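Local coordinates for protein ubiquitin-conjugating enzyme E2-21 kDa (Pichia angusta, PDB 5NL8) that catalyses the transfer of ubiquitin from an E1 enzyme to other proteins through a thioester intermediate and is probably essential for peroxisome biogenesis, at residues K8-E13 with W133-A138. Sequence-based numbering, arbitrary orientation.
Sequences KRLLKE and WTLQSA
E13, on helix 6-21, faces the first turn of helix 135-147, and its CA lies 6.7 Å from that of L135. With CG anti to the carbonyl carbon (chi1 -62°) and the chain extended beyond it, the E13 carboxylate reaches the N-terminal end of that helix. There OE1 accepts the backbone N-H of L135 (N to OE1 3.0 Å), which comes in from above the carboxylate plane, 44° out of it. The side chain of T134, the N-cap residue, runs past that of E13 in the opposite direction and gives a weak hydrogen bond from OG1 to E13 OE1 (2.9 Å). Y73 OH also bonds OE1, so three groups converge on one oxygen. OE2 forms a salt bridge with NH1 of R9, one helical turn earlier, though its modelled length is doubtfully short. The extended R9 chain brings NH2 to W133 O, which meets the guanidinium at its edge, in plane, through a weak bond (3.4 Å). Beside this polar cluster, CD2 of L10 lightly touches CD1 of L135 (4.2 Å). An alanine in place of E13 would probably leave L135 N without its side-chain acceptor and R9 NH1 without its carboxylate mate. The buried carboxylate thus ties the N-terminal helix of the UBC fold to the start of helix 135-147, its negative charge probably favoured by R9 and the positive end of the helix dipole.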
ATOM      1  N   LYS A   8     -14.206  -9.413 -16.764  1.00 65.16           N
ATOM      2  CA  LYS A   8     -13.520 -10.654 -17.090  1.00 62.55           C
ATOM      3  C   LYS A   8     -12.019 -10.498 -16.887  1.00 55.34           C
ATOM      4  O   LYS A   8     -11.360 -11.370 -16.315  1.00 53.62           O
ATOM      5  CB  LYS A   8     -13.830 -11.072 -18.528  1.00 69.91           C
ATOM      6  CG  LYS A   8     -13.829 -12.571 -18.753  1.00 87.04           C
ATOM      7  CD  LYS A   8     -14.114 -12.905 -20.205  1.00102.46           C
ATOM      8  CE  LYS A   8     -13.067 -13.847 -20.778  1.00102.71           C
ATOM      9  NZ  LYS A   8     -11.689 -13.290 -20.677  1.00 97.68           N
ATOM     10  N   ARG A   9     -11.489  -9.373 -17.353  1.00 53.57           N
ATOM     11  CA  ARG A   9     -10.075  -9.048 -17.185  1.00 50.26           C
ATOM     12  C   ARG A   9      -9.700  -8.944 -15.710  1.00 52.55           C
ATOM     13  O   ARG A   9      -8.725  -9.552 -15.260  1.00 54.10           O
ATOM     14  CB  ARG A   9      -9.739  -7.737 -17.900  1.00 61.01           C
ATOM     15  CG  ARG A   9      -8.253  -7.457 -18.009  1.00 63.24           C
ATOM     16  CD  ARG A   9      -7.991  -6.170 -18.773  1.00 71.57           C
ATOM     17  NE  ARG A   9      -6.599  -6.061 -19.202  1.00 78.63           N
ATOM     18  CZ  ARG A   9      -5.640  -5.473 -18.493  1.00 83.15           C
ATOM     19  NH1 ARG A   9      -5.918  -4.938 -17.312  1.00 84.31           N
ATOM     20  NH2 ARG A   9      -4.401  -5.421 -18.963  1.00 85.25           N
ATOM     21  N   LEU A  10     -10.489  -8.172 -14.964  1.00 48.26           N
ATOM     22  CA  LEU A  10     -10.260  -7.982 -13.535  1.00 44.71           C
ATOM     23  C   LEU A  10     -10.277  -9.309 -12.787  1.00 39.33           C
ATOM     24  O   LEU A  10      -9.426  -9.565 -11.924  1.00 40.96           O
ATOM     25  CB  LEU A  10     -11.309  -7.034 -12.949  1.00 44.52           C
ATOM     26  CG  LEU A  10     -11.101  -5.551 -13.259  1.00 45.50           C
ATOM     27  CD1 LEU A  10     -12.399  -4.779 -13.106  1.00 41.02           C
ATOM     28  CD2 LEU A  10     -10.019  -4.968 -12.363  1.00 44.91           C
ATOM     29  N   LEU A  11     -11.243 -10.156 -13.129  1.00 37.71           N
ATOM     30  CA  LEU A  11     -11.338 -11.472 -12.519  1.00 46.20           C
ATOM     31  C   LEU A  11     -10.098 -12.300 -12.834  1.00 46.43           C
ATOM     32  O   LEU A  11      -9.515 -12.914 -11.940  1.00 45.05           O
ATOM     33  CB  LEU A  11     -12.597 -12.201 -12.989  1.00 51.53           C
ATOM     34  CG  LEU A  11     -12.733 -13.642 -12.490  1.00 56.99           C
ATOM     35  CD1 LEU A  11     -12.849 -13.686 -10.975  1.00 51.08           C
ATOM     36  CD2 LEU A  11     -13.925 -14.329 -13.140  1.00 60.20           C
ATOM     37  N   LYS A  12      -9.690 -12.301 -14.099  1.00 49.15           N
ATOM     38  CA  LYS A  12      -8.524 -13.076 -14.514  1.00 53.72           C
ATOM     39  C   LYS A  12      -7.280 -12.644 -13.743  1.00 49.26           C
ATOM     40  O   LYS A  12      -6.520 -13.480 -13.255  1.00 51.69           O
ATOM     41  CB  LYS A  12      -8.286 -12.937 -16.017  1.00 63.59           C
ATOM     42  CG  LYS A  12      -7.302 -13.950 -16.578  1.00 83.83           C
ATOM     43  CD  LYS A  12      -7.369 -14.010 -18.094  1.00 93.08           C
ATOM     44  CE  LYS A  12      -8.788 -14.276 -18.569  1.00 98.36           C
ATOM     45  NZ  LYS A  12      -9.078 -15.732 -18.641  1.00103.03           N
ATOM     46  N   GLU A  13      -7.084 -11.336 -13.620  1.00 44.78           N
ATOM     47  CA  GLU A  13      -5.938 -10.812 -12.881  1.00 60.90           C
ATOM     48  C   GLU A  13      -5.985 -11.213 -11.405  1.00 59.98           C
ATOM     49  O   GLU A  13      -4.965 -11.612 -10.820  1.00 57.28           O
ATOM     50  CB  GLU A  13      -5.875  -9.291 -13.004  1.00 65.29           C
ATOM     51  CG  GLU A  13      -5.678  -8.787 -14.422  1.00 62.79           C
ATOM     52  CD  GLU A  13      -5.674  -7.272 -14.501  1.00 68.58           C
ATOM     53  OE1 GLU A  13      -5.510  -6.619 -13.449  1.00 61.02           O
ATOM     54  OE2 GLU A  13      -5.835  -6.732 -15.615  1.00 77.40           O
ATOM     55  N   TRP A 133      -0.193  -3.069 -18.095  1.00 53.87           N
ATOM     56  CA  TRP A 133      -0.084  -3.234 -16.650  1.00 59.86           C
ATOM     57  C   TRP A 133      -1.279  -3.979 -16.057  1.00 62.57           C
ATOM     58  O   TRP A 133      -2.373  -3.986 -16.625  1.00 62.02           O
ATOM     59  CB  TRP A 133       0.065  -1.872 -15.967  1.00 64.02           C
ATOM     60  CG  TRP A 133       1.447  -1.288 -16.054  1.00 65.35           C
ATOM     61  CD1 TRP A 133       2.180  -1.078 -17.184  1.00 65.21           C
ATOM     62  CD2 TRP A 133       2.249  -0.824 -14.962  1.00 55.47           C
ATOM     63  NE1 TRP A 133       3.395  -0.520 -16.864  1.00 62.58           N
ATOM     64  CE2 TRP A 133       3.462  -0.353 -15.506  1.00 60.86           C
ATOM     65  CE3 TRP A 133       2.064  -0.763 -13.578  1.00 53.67           C
ATOM     66  CZ2 TRP A 133       4.483   0.170 -14.715  1.00 60.89           C
ATOM     67  CZ3 TRP A 133       3.079  -0.242 -12.793  1.00 52.48           C
ATOM     68  CH2 TRP A 133       4.272   0.216 -13.364  1.00 65.44           C
ATOM     69  N   THR A 134      -1.054  -4.601 -14.905  1.00 54.21           N
ATOM     70  CA  THR A 134      -2.088  -5.338 -14.193  1.00 46.74           C
ATOM     71  C   THR A 134      -2.237  -4.803 -12.775  1.00 47.22           C
ATOM     72  O   THR A 134      -1.544  -3.863 -12.385  1.00 47.37           O
ATOM     73  CB  THR A 134      -1.768  -6.839 -14.129  1.00 54.99           C
ATOM     74  OG1 THR A 134      -2.776  -7.513 -13.367  1.00 85.78           O
ATOM     75  CG2 THR A 134      -0.425  -7.057 -13.460  1.00 50.36           C
ATOM     76  N   LEU A 135      -3.141  -5.405 -12.006  1.00 56.43           N
ATOM     77  CA  LEU A 135      -3.292  -5.067 -10.594  1.00 56.23           C
ATOM     78  C   LEU A 135      -2.013  -5.394  -9.831  1.00 49.04           C
ATOM     79  O   LEU A 135      -1.548  -4.610  -8.990  1.00 48.15           O
ATOM     80  CB  LEU A 135      -4.471  -5.822  -9.978  1.00 53.11           C
ATOM     81  CG  LEU A 135      -5.875  -5.438 -10.446  1.00 62.05           C
ATOM     82  CD1 LEU A 135      -6.918  -6.350  -9.815  1.00 59.72           C
ATOM     83  CD2 LEU A 135      -6.163  -3.986 -10.119  1.00 59.37           C
ATOM     84  N   GLN A 136      -1.455  -6.561 -10.140  1.00 47.35           N
ATOM     85  CA  GLN A 136      -0.232  -7.029  -9.503  1.00 51.89           C
ATOM     86  C   GLN A 136       0.904  -6.029  -9.694  1.00 42.91           C
ATOM     87  O   GLN A 136       1.619  -5.698  -8.746  1.00 51.23           O
ATOM     88  CB  GLN A 136       0.170  -8.400 -10.053  1.00 30.84           C
ATOM     89  CG  GLN A 136       1.406  -8.984  -9.390  1.00 45.33           C
ATOM     90  CD  GLN A 136       1.820 -10.308  -9.992  1.00 59.14           C
ATOM     91  OE1 GLN A 136       1.038 -10.955 -10.685  1.00 62.77           O
ATOM     92  NE2 GLN A 136       3.057 -10.717  -9.735  1.00 65.35           N
ATOM     93  N   SER A 137       1.053  -5.533 -10.918  1.00 42.52           N
ATOM     94  CA  SER A 137       2.132  -4.603 -11.222  1.00 42.85           C
ATOM     95  C   SER A 137       1.933  -3.282 -10.482  1.00 41.72           C
ATOM     96  O   SER A 137       2.900  -2.634 -10.093  1.00 39.00           O
ATOM     97  CB  SER A 137       2.238  -4.367 -12.733  1.00 48.87           C
ATOM     98  OG  SER A 137       0.980  -4.065 -13.305  1.00 58.23           O
ATOM     99  N   ALA A 138       0.680  -2.892 -10.272  1.00 40.69           N
ATOM    100  CA  ALA A 138       0.387  -1.678  -9.517  1.00 45.59           C
ATOM    101  C   ALA A 138       0.787  -1.841  -8.048  1.00 48.76           C
ATOM    102  O   ALA A 138       1.445  -0.963  -7.464  1.00 42.94           O
ATOM    103  CB  ALA A 138      -1.084  -1.318  -9.637  1.00 45.50           C
TER